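Local coordinates for protein polyketide synthase (Synechococcus sp., PDB 4GOX) that probably transfers a sulfo group from the donor PAPS, as the sulfotransferase domain of an olefin synthase that makes hydrocarbons, at residues N195-G200 / Y208-Y213; F28-P33 / H137-S142; L124-S129 / D229-D234. One frame throughout, in Å; residues are numbered along the deposited sequence.

Interaction 1 of 3, residues N195-G200 / Y208-Y213; sequences NILDLG and YLQVIY. With A3P (adenosine-3'-5'-diphosphate), chain B.
Gly200 lays its alpha carbon on one face of the Tyr208 ring. Its CA sits 3.5 Å from the ring centroid and only 16° off the ring normal, a clear CH-pi contact. A beta carbon on Gly200 would point toward the strand and fall 2.5 Å from Tyr208 CE1, so the tyrosine can lie this close to the helix because the residue above it is a glycine. With CG anti to the backbone N (chi1 171°), Tyr208 carries its ring from the strand toward the helix, and CE1 comes to 4.2 Å from Ile196 CG2. Leu197, one helical turn before Gly200, meets the far end of the tyrosine: its CD1 lies 3.7 Å from Tyr208 OH. The same methyl is 3.4 Å from Gln210 NE2, so it sits beside a polar pair. That pair is a hydrogen bond, Gln210 NE2 donating an N-H to Tyr208 OH at 3.0 Å, with the hydroxyl close to the plane of the amide. Tyr208 OH is also hydrogen-bonded to His153 ND1, so two partners fix the end of the ring. At the other end of the segment Tyr213 reaches the nucleotide, its OH donating to N3 of the bound adenosine-3'-5'-diphosphate at 2.7 Å, with N3 in the plane of the tyrosine ring. Strand 208-212 is one of the two outermost strands of the parallel sheet, paired with strand 149-155; the 195-200 part of helix 181-202 packs over the face that Tyr208 looks to, its axis at 143° to that of strand 208-212, while Leu209 and Val211 turn to helix 220-231.

Interaction 2 of 3, residues F28-P33 / H137-S142; sequences FILSSP and HILDHS
Leu30 and Phe28 belong to strand 26-30, which runs into the nucleotide-binding loop of the sulfotransferase fold, a member of the P-loop superfamily; both side chains face helix 136-145. Leu30 CD1 packs 3.8 Å from Leu139 CD2, the two side chains lying alongside, their ends pointing opposite ways, and Leu30 CD2 stays near the same methyl at 4.1 Å. Two residues earlier on the strand, Phe28 meets a hydroxyl: its CE2 is 3.3 Å from Ser142 OG, which approaches obliquely. That oxygen stands anti to its own main-chain nitrogen (chi1 177°), which turns it to the phenyl ring, but it shares a hydrogen bond with Tyr151 OH. With an alanine at Phe28 the ring beside Ser142 is gone, which would probably open a gap between strand and helix. Next along the chain, Ser31 OG donates to Ser32 O at 2.8 Å, from above the carbonyl plane, just before the loop whose Gly36, Ser37 and Thr38 bond the nucleotide. Helix 136-145 links strands 124-129 and 149-155, which flank strand 26-30, and its packing over that middle strand is the arrangement of a beta-alpha-beta crossover.

Interaction 3 of 3, residues L124-S129 / D229-D234; sequences LLIDKS and DFLGVD
Leu231 turns its CG anti to the carbonyl carbon (chi1 -61°), and Leu124 takes the other common setting, CG anti to the backbone N (chi1 173°); together these bring the two branched ends against each other between the last turn of a helix and the start of a strand. The fork of Leu231 does the work, each methyl taking a different strand residue. Its CD2 lies 3.9 Å from Leu124 CD2; the two side chains lie roughly perpendicular, and the same Leu124 methyl comes 4.0 Å from Leu231 CB. One methyl of Leu124 thus touches both the root and one branch of the helical leucine. Its other branch, CD1, goes to Ile126, where the approach is tip to tip, 4.1 Å between Leu231 CD1 and Ile126 CD1. Leu124 and Ile126 stand two apart on the strand and both point toward the helix, which is how a single leucine can meet the pair. Nothing polar joins the two segments: the contact is three aliphatic side chains, with Leu231 and Ile126 buried. On the helical side, Gly232 leaves the helix directly after Leu231 with a positive phi of 81°, a conformation that favours glycine, and its N makes a weak hydrogen bond to Asp229 O. Further along the strand, Lys128 makes a salt bridge to Glu55 and a hydrogen bond to Thr38, which itself bonds the nucleotide. Leu231 also touches Ala27 and Ile152, so the end of helix 220-231 rests across strands 124-129, 26-30 and 149-155, while Leu124 leans on Leu50 of the short edge strand 50-51.

From the N terminus, strand 26-30 waits about a hundred residues before helix 136-145 returns to it and closes interaction 2. By then strand 124-129, which lies beside strand 26-30 in the sheet, has opened interaction 3, so the two cross; interaction 3 closes only at the end of helix 220-231. Interaction 1 is a short local closure, helix 181-202 turning straight back into strand 208-212, and it falls wholly within the span of interaction 3 but after interaction 2 is complete. Interactions 1 and 2 build one face of the sheet, where Ile196 touches Leu30 and the backbone of Asn195 meets Leu139. Interaction 3 lies on the opposite face, its Phe230 reaching the start of strand 208-212.

Interaction 1 of 3, residues N195-G200 / Y208-Y213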
loop_
_atom_site.group_PDB
_atom_site.type_symbol
_atom_site.label_atom_id
_atom_site.label_comp_id
_atom_site.label_asym_id
_atom_site.label_seq_id
_atom_site.Cartn_x
_atom_site.Cartn_y
_atom_site.Cartn_z
ATOM N N ASN A 195 0.950 14.174 0.926
ATOM C CA ASN A 195 2.109 13.613 1.641
ATOM C C ASN A 195 2.961 12.710 0.744
ATOM O O ASN A 195 4.181 12.860 0.730
ATOM C CB ASN A 195 1.688 12.871 2.906
ATOM C CG ASN A 195 1.151 13.748 4.001
ATOM O OD1 ASN A 195 1.496 14.897 4.104
ATOM N ND2 ASN A 195 0.343 13.212 4.887
ATOM N N ILE A 196 2.322 11.820 -0.032
ATOM C CA ILE A 196 3.030 10.889 -0.926
ATOM C C ILE A 196 3.719 11.640 -2.060
ATOM O O ILE A 196 4.886 11.368 -2.359
ATOM C CB ILE A 196 2.165 9.702 -1.428
ATOM C CG1 ILE A 196 1.498 8.952 -0.253
ATOM C CG2 ILE A 196 3.034 8.729 -2.242
ATOM C CD1 ILE A 196 0.245 8.205 -0.692
ATOM N N LEU A 197 3.002 12.616 -2.662
ATOM C CA LEU A 197 3.555 13.516 -3.670
ATOM C C LEU A 197 4.811 14.231 -3.108
ATOM O O LEU A 197 5.851 14.234 -3.778
ATOM C CB LEU A 197 2.501 14.554 -4.093
ATOM C CG LEU A 197 2.929 15.520 -5.184
ATOM C CD1 LEU A 197 3.077 14.795 -6.510
ATOM C CD2 LEU A 197 1.956 16.716 -5.281
ATOM N N ASP A 198 4.713 14.827 -1.885
ATOM C CA ASP A 198 5.845 15.502 -1.239
ATOM C C ASP A 198 7.026 14.543 -1.033
ATOM O O ASP A 198 8.156 14.931 -1.312
ATOM C CB ASP A 198 5.448 16.143 0.101
ATOM C CG ASP A 198 4.562 17.380 -0.038
ATOM O OD1 ASP A 198 4.315 17.817 -1.198
ATOM O OD2 ASP A 198 4.050 17.864 1.001
ATOM N N LEU A 199 6.758 13.278 -0.609
ATOM C CA LEU A 199 7.811 12.262 -0.474
ATOM C C LEU A 199 8.493 12.027 -1.829
ATOM O O LEU A 199 9.722 12.076 -1.919
ATOM C CB LEU A 199 7.258 10.939 0.092
ATOM C CG LEU A 199 8.207 9.726 0.080
ATOM C CD1 LEU A 199 9.373 9.936 0.994
ATOM C CD2 LEU A 199 7.460 8.443 0.421
ATOM N N GLY A 200 7.683 11.798 -2.860
ATOM C CA GLY A 200 8.142 11.602 -4.230
ATOM C C GLY A 200 9.051 12.693 -4.741
ATOM O O GLY A 200 10.042 12.400 -5.408
ATOM N N TYR A 208 10.449 6.864 -7.283
ATOM C CA TYR A 208 9.044 7.223 -7.168
ATOM C C TYR A 208 8.341 7.106 -8.510
ATOM O O TYR A 208 8.851 7.591 -9.520
ATOM C CB TYR A 208 8.937 8.660 -6.648
ATOM C CG TYR A 208 7.549 9.259 -6.668
ATOM C CD1 TYR A 208 6.607 8.919 -5.695
ATOM C CD2 TYR A 208 7.211 10.256 -7.583
ATOM C CE1 TYR A 208 5.360 9.540 -5.649
ATOM C CE2 TYR A 208 5.953 10.861 -7.565
ATOM C CZ TYR A 208 5.036 10.504 -6.593
ATOM O OH TYR A 208 3.818 11.124 -6.562
ATOM N N LEU A 209 7.159 6.500 -8.505
ATOM C CA LEU A 209 6.321 6.343 -9.685
ATOM C C LEU A 209 4.836 6.536 -9.360
ATOM O O LEU A 209 4.289 5.810 -8.530
ATOM C CB LEU A 209 6.528 4.933 -10.288
ATOM C CG LEU A 209 5.715 4.576 -11.550
ATOM C CD1 LEU A 209 6.359 5.150 -12.807
ATOM C CD2 LEU A 209 5.602 3.083 -11.699
ATOM N N GLN A 210 4.184 7.474 -10.049
ATOM C CA GLN A 210 2.735 7.663 -9.952
ATOM C C GLN A 210 2.036 6.661 -10.856
ATOM O O GLN A 210 2.433 6.471 -11.996
ATOM C CB GLN A 210 2.318 9.066 -10.412
ATOM C CG GLN A 210 2.564 10.084 -9.332
ATOM C CD GLN A 210 2.134 11.470 -9.711
ATOM O OE1 GLN A 210 1.343 11.677 -10.636
ATOM N NE2 GLN A 210 2.581 12.437 -8.933
ATOM N N VAL A 211 0.987 6.045 -10.358
ATOM C CA VAL A 211 0.170 5.103 -11.118
ATOM C C VAL A 211 -1.269 5.577 -10.971
ATOM O O VAL A 211 -1.772 5.715 -9.853
ATOM C CB VAL A 211 0.329 3.629 -10.616
ATOM C CG1 VAL A 211 -0.634 2.706 -11.350
ATOM C CG2 VAL A 211 1.761 3.135 -10.796
ATOM N N ILE A 212 -1.923 5.825 -12.087
ATOM C CA ILE A 212 -3.314 6.253 -12.107
ATOM C C ILE A 212 -4.195 5.012 -12.173
ATOM O O ILE A 212 -4.172 4.291 -13.172
ATOM C CB ILE A 212 -3.567 7.233 -13.283
ATOM C CG1 ILE A 212 -2.579 8.439 -13.228
ATOM C CG2 ILE A 212 -5.022 7.677 -13.323
ATOM C CD1 ILE A 212 -2.625 9.335 -11.891
ATOM N N TYR A 213 -4.984 4.780 -11.107
ATOM C CA TYR A 213 -5.917 3.654 -11.000
ATOM C C TYR A 213 -6.759 3.491 -12.271
ATOM O O TYR A 213 -6.909 2.359 -12.747
ATOM C CB TYR A 213 -6.826 3.819 -9.777
ATOM C CG TYR A 213 -8.016 2.892 -9.802
ATOM C CD1 TYR A 213 -7.911 1.578 -9.351
ATOM C CD2 TYR A 213 -9.244 3.319 -10.297
ATOM C CE1 TYR A 213 -9.007 0.715 -9.383
ATOM C CE2 TYR A 213 -10.341 2.467 -10.341
ATOM C CZ TYR A 213 -10.220 1.167 -9.876
ATOM O OH TYR A 213 -11.305 0.334 -9.920
HETATM P P1 A3P B . -15.273 -0.350 -4.089
HETATM O O1P A3P B . -15.828 0.498 -2.970
HETATM O O2P A3P B . -15.410 -1.829 -3.795
HETATM O O3P A3P B . -15.638 0.097 -5.478
HETATM P P2 A3P B . -8.376 -0.365 -1.815
HETATM O O4P A3P B . -7.233 0.600 -1.953
HETATM O O5P A3P B . -9.246 -0.208 -0.606
HETATM O O6P A3P B . -7.967 -1.789 -2.114
HETATM O "O5'" A3P B . -9.373 -0.023 -3.024
HETATM C "C5'" A3P B . -10.702 -0.568 -3.060
HETATM C "C4'" A3P B . -11.296 -0.334 -4.445
HETATM O "O4'" A3P B . -10.535 -0.965 -5.467
HETATM C "C3'" A3P B . -12.688 -0.902 -4.639
HETATM O "O3'" A3P B . -13.677 -0.057 -4.061
HETATM C "C2'" A3P B . -12.797 -1.030 -6.143
HETATM O "O2'" A3P B . -13.346 0.143 -6.750
HETATM C "C1'" A3P B . -11.361 -1.203 -6.610
HETATM N N9 A3P B . -11.223 -2.607 -7.062
HETATM C C8 A3P B . -11.184 -3.699 -6.246
HETATM N N7 A3P B . -11.100 -4.838 -6.970
HETATM C C5 A3P B . -11.092 -4.474 -8.266
HETATM C C6 A3P B . -11.060 -5.193 -9.554
HETATM N N6 A3P B . -10.971 -6.536 -9.546
HETATM N N1 A3P B . -11.072 -4.465 -10.699
HETATM C C2 A3P B . -11.127 -3.109 -10.693
HETATM N N3 A3P B . -11.201 -2.386 -9.551
HETATM C C4 A3P B . -11.180 -3.002 -8.332
#

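Interaction 2 of 3, residues F28-P33 / H137-S142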
loop_
_atom_site.group_PDB
_atom_site.type_symbol
_atom_site.label_atom_id
_atom_site.label_comp_id
_atom_site.label_asym_id
_atom_site.label_seq_id
_atom_site.Cartn_x
_atom_site.Cartn_y
_atom_site.Cartn_z
ATOM N N PHE A 28 7.212 0.086 -1.812
ATOM C CA PHE A 28 5.955 0.339 -1.138
ATOM C C PHE A 28 4.898 0.711 -2.157
ATOM O O PHE A 28 5.203 1.431 -3.112
ATOM C CB PHE A 28 6.094 1.530 -0.159
ATOM C CG PHE A 28 7.016 1.285 1.004
ATOM C CD1 PHE A 28 6.517 0.837 2.220
ATOM C CD2 PHE A 28 8.380 1.538 0.895
ATOM C CE1 PHE A 28 7.371 0.596 3.295
ATOM C CE2 PHE A 28 9.232 1.292 1.963
ATOM C CZ PHE A 28 8.724 0.820 3.162
ATOM N N ILE A 29 3.644 0.332 -1.879
ATOM C CA ILE A 29 2.483 0.787 -2.642
ATOM C C ILE A 29 1.804 1.699 -1.661
ATOM O O ILE A 29 1.344 1.256 -0.599
ATOM C CB ILE A 29 1.494 -0.304 -3.159
ATOM C CG1 ILE A 29 2.172 -1.284 -4.126
ATOM C CG2 ILE A 29 0.272 0.387 -3.830
ATOM C CD1 ILE A 29 1.351 -2.540 -4.374
ATOM N N LEU A 30 1.809 2.999 -1.990
ATOM C CA LEU A 30 1.231 4.015 -1.164
ATOM C C LEU A 30 0.058 4.644 -1.861
ATOM O O LEU A 30 0.122 4.995 -3.042
ATOM C CB LEU A 30 2.280 5.092 -0.810
ATOM C CG LEU A 30 3.578 4.621 -0.124
ATOM C CD1 LEU A 30 4.550 5.764 -0.050
ATOM C CD2 LEU A 30 3.307 4.082 1.283
ATOM N N SER A 31 -1.021 4.825 -1.115
ATOM C CA SER A 31 -2.208 5.491 -1.636
ATOM C C SER A 31 -3.098 5.905 -0.498
ATOM O O SER A 31 -2.887 5.539 0.663
ATOM C CB SER A 31 -3.000 4.549 -2.544
ATOM O OG SER A 31 -3.639 3.509 -1.824
ATOM N N SER A 32 -4.141 6.624 -0.864
ATOM C CA SER A 32 -5.262 6.938 -0.014
ATOM C C SER A 32 -6.058 5.591 0.044
ATOM O O SER A 32 -5.940 4.775 -0.893
ATOM C CB SER A 32 -6.103 8.007 -0.718
ATOM O OG SER A 32 -7.485 7.954 -0.417
ATOM N N PRO A 33 -6.916 5.331 1.054
ATOM C CA PRO A 33 -7.735 4.100 0.984
ATOM C C PRO A 33 -8.715 4.165 -0.202
ATOM O O PRO A 33 -8.951 5.245 -0.749
ATOM C CB PRO A 33 -8.505 4.071 2.321
ATOM C CG PRO A 33 -8.305 5.364 2.949
ATOM C CD PRO A 33 -7.182 6.106 2.281
ATOM N N HIS A 137 5.112 11.884 8.830
ATOM C CA HIS A 137 6.056 11.336 9.793
ATOM C C HIS A 137 6.231 9.819 9.607
ATOM O O HIS A 137 7.361 9.343 9.639
ATOM C CB HIS A 137 5.671 11.745 11.229
ATOM C CG HIS A 137 6.662 11.306 12.253
ATOM N ND1 HIS A 137 7.916 11.878 12.329
ATOM C CD2 HIS A 137 6.561 10.333 13.195
ATOM C CE1 HIS A 137 8.543 11.225 13.300
ATOM N NE2 HIS A 137 7.755 10.309 13.866
ATOM N N ILE A 138 5.138 9.078 9.287
ATOM C CA ILE A 138 5.208 7.636 9.005
ATOM C C ILE A 138 6.088 7.438 7.756
ATOM O O ILE A 138 7.033 6.661 7.797
ATOM C CB ILE A 138 3.798 6.997 8.798
ATOM C CG1 ILE A 138 2.950 7.059 10.103
ATOM C CG2 ILE A 138 3.942 5.560 8.292
ATOM C CD1 ILE A 138 1.363 6.669 9.849
ATOM N N LEU A 139 5.792 8.180 6.671
ATOM C CA LEU A 139 6.531 8.123 5.409
ATOM C C LEU A 139 8.012 8.442 5.628
ATOM O O LEU A 139 8.852 7.778 5.021
ATOM C CB LEU A 139 5.936 9.131 4.401
ATOM C CG LEU A 139 4.490 8.885 3.902
ATOM C CD1 LEU A 139 4.133 9.879 2.791
ATOM C CD2 LEU A 139 4.298 7.443 3.386
ATOM N N ASP A 140 8.337 9.463 6.503
ATOM C CA ASP A 140 9.716 9.832 6.849
ATOM C C ASP A 140 10.490 8.629 7.415
ATOM O O ASP A 140 11.715 8.573 7.267
ATOM C CB ASP A 140 9.740 10.983 7.889
ATOM C CG ASP A 140 9.304 12.336 7.336
ATOM O OD1 ASP A 140 9.275 12.495 6.097
ATOM O OD2 ASP A 140 8.988 13.226 8.140
ATOM N N HIS A 141 9.798 7.684 8.078
ATOM C CA HIS A 141 10.471 6.499 8.659
ATOM C C HIS A 141 11.185 5.651 7.598
ATOM O O HIS A 141 12.239 5.078 7.879
ATOM C CB HIS A 141 9.471 5.626 9.410
ATOM C CG HIS A 141 10.071 4.708 10.429
ATOM N ND1 HIS A 141 9.338 3.674 10.966
ATOM C CD2 HIS A 141 11.308 4.703 10.985
ATOM C CE1 HIS A 141 10.134 3.085 11.843
ATOM N NE2 HIS A 141 11.325 3.685 11.898
ATOM N N SER A 142 10.633 5.605 6.374
ATOM C CA SER A 142 11.205 4.803 5.288
ATOM C C SER A 142 12.571 5.324 4.851
ATOM O O SER A 142 13.516 4.546 4.753
ATOM C CB SER A 142 10.248 4.720 4.108
ATOM O OG SER A 142 10.861 3.996 3.055
#

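Interaction 3 of 3, residues L124-S129 / D229-D234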
loop_
_atom_site.group_PDB
_atom_site.type_symbol
_atom_site.label_atom_id
_atom_site.label_comp_id
_atom_site.label_asym_id
_atom_site.label_seq_id
_atom_site.Cartn_x
_atom_site.Cartn_y
_atom_site.Cartn_z
ATOM N N LEU A 124 11.622 -9.284 -4.475
ATOM C CA LEU A 124 11.495 -7.922 -3.988
ATOM C C LEU A 124 10.233 -7.800 -3.156
ATOM O O LEU A 124 9.127 -7.946 -3.668
ATOM C CB LEU A 124 11.515 -6.916 -5.152
ATOM C CG LEU A 124 11.215 -5.447 -4.786
ATOM C CD1 LEU A 124 12.353 -4.833 -3.998
ATOM C CD2 LEU A 124 10.909 -4.629 -6.026
ATOM N N LEU A 125 10.410 -7.489 -1.866
ATOM C CA LEU A 125 9.338 -7.306 -0.914
ATOM C C LEU A 125 8.606 -5.996 -1.213
ATOM O O LEU A 125 9.223 -4.955 -1.440
ATOM C CB LEU A 125 9.892 -7.326 0.521
ATOM C CG LEU A 125 8.913 -6.977 1.666
ATOM C CD1 LEU A 125 7.904 -8.103 1.884
ATOM C CD2 LEU A 125 9.675 -6.711 2.977
ATOM N N ILE A 126 7.283 -6.087 -1.255
ATOM C CA ILE A 126 6.400 -4.970 -1.510
ATOM C C ILE A 126 5.527 -4.809 -0.276
ATOM O O ILE A 126 4.782 -5.732 0.062
ATOM C CB ILE A 126 5.512 -5.150 -2.779
ATOM C CG1 ILE A 126 6.250 -5.745 -4.041
ATOM C CG2 ILE A 126 4.686 -3.878 -3.078
ATOM C CD1 ILE A 126 7.242 -4.879 -4.815
ATOM N N ASP A 127 5.593 -3.626 0.367
ATOM C CA ASP A 127 4.751 -3.305 1.507
ATOM C C ASP A 127 3.651 -2.379 0.995
ATOM O O ASP A 127 3.910 -1.205 0.730
ATOM C CB ASP A 127 5.557 -2.634 2.654
ATOM C CG ASP A 127 4.748 -2.267 3.900
ATOM O OD1 ASP A 127 5.366 -1.951 4.926
ATOM O OD2 ASP A 127 3.476 -2.262 3.830
ATOM N N LYS A 128 2.420 -2.899 0.851
ATOM C CA LYS A 128 1.303 -2.056 0.415
ATOM C C LYS A 128 0.650 -1.483 1.656
ATOM O O LYS A 128 0.399 -2.216 2.625
ATOM C CB LYS A 128 0.253 -2.889 -0.373
ATOM C CG LYS A 128 -0.932 -2.047 -0.897
ATOM C CD LYS A 128 -2.152 -1.983 0.050
ATOM C CE LYS A 128 -3.084 -3.173 -0.135
ATOM N NZ LYS A 128 -4.467 -2.884 0.350
ATOM N N SER A 129 0.365 -0.192 1.633
ATOM C CA SER A 129 -0.393 0.438 2.702
ATOM C C SER A 129 -1.262 1.594 2.231
ATOM O O SER A 129 -0.729 2.585 1.727
ATOM C CB SER A 129 0.505 0.915 3.832
ATOM O OG SER A 129 -0.263 1.686 4.740
ATOM N N ASP A 229 9.113 -2.228 -15.113
ATOM C CA ASP A 229 10.299 -1.496 -15.559
ATOM C C ASP A 229 10.854 -0.673 -14.400
ATOM O O ASP A 229 12.073 -0.624 -14.209
ATOM C CB ASP A 229 9.971 -0.589 -16.763
ATOM C CG ASP A 229 9.606 -1.314 -18.059
ATOM O OD1 ASP A 229 9.955 -2.522 -18.196
ATOM O OD2 ASP A 229 8.993 -0.675 -18.941
ATOM N N PHE A 230 9.948 -0.062 -13.605
ATOM C CA PHE A 230 10.295 0.745 -12.438
ATOM C C PHE A 230 10.955 -0.102 -11.342
ATOM O O PHE A 230 11.988 0.297 -10.805
ATOM C CB PHE A 230 9.051 1.474 -11.906
ATOM C CG PHE A 230 9.257 2.225 -10.607
ATOM C CD1 PHE A 230 10.008 3.397 -10.571
ATOM C CD2 PHE A 230 8.642 1.800 -9.435
ATOM C CE1 PHE A 230 10.185 4.098 -9.372
ATOM C CE2 PHE A 230 8.822 2.498 -8.237
ATOM C CZ PHE A 230 9.597 3.636 -8.211
ATOM N N LEU A 231 10.375 -1.281 -11.050
ATOM C CA LEU A 231 10.875 -2.219 -10.041
ATOM C C LEU A 231 12.090 -3.048 -10.501
ATOM O O LEU A 231 12.731 -3.693 -9.671
ATOM C CB LEU A 231 9.738 -3.148 -9.572
ATOM C CG LEU A 231 8.514 -2.477 -8.914
ATOM C CD1 LEU A 231 7.426 -3.497 -8.635
ATOM C CD2 LEU A 231 8.893 -1.721 -7.648
ATOM N N GLY A 232 12.384 -3.029 -11.806
ATOM C CA GLY A 232 13.505 -3.754 -12.394
ATOM C C GLY A 232 13.253 -5.226 -12.648
ATOM O O GLY A 232 14.198 -6.019 -12.661
ATOM N N VAL A 233 11.988 -5.610 -12.857
ATOM C CA VAL A 233 11.630 -7.001 -13.170
ATOM C C VAL A 233 11.021 -7.079 -14.581
ATOM O O VAL A 233 10.658 -6.049 -15.151
ATOM C CB VAL A 233 10.726 -7.667 -12.091
ATOM C CG1 VAL A 233 11.468 -7.801 -10.761
ATOM C CG2 VAL A 233 9.402 -6.904 -11.905
ATOM N N ASP A 234 10.927 -8.281 -15.150
ATOM C CA ASP A 234 10.302 -8.435 -16.456
ATOM C C ASP A 234 8.809 -8.595 -16.239
ATOM O O ASP A 234 8.400 -9.049 -15.170
ATOM C CB ASP A 234 10.861 -9.657 -17.204
ATOM C CG ASP A 234 12.306 -9.519 -17.631
ATOM O OD1 ASP A 234 12.739 -8.375 -17.909
ATOM O OD2 ASP A 234 12.996 -10.557 -17.728
#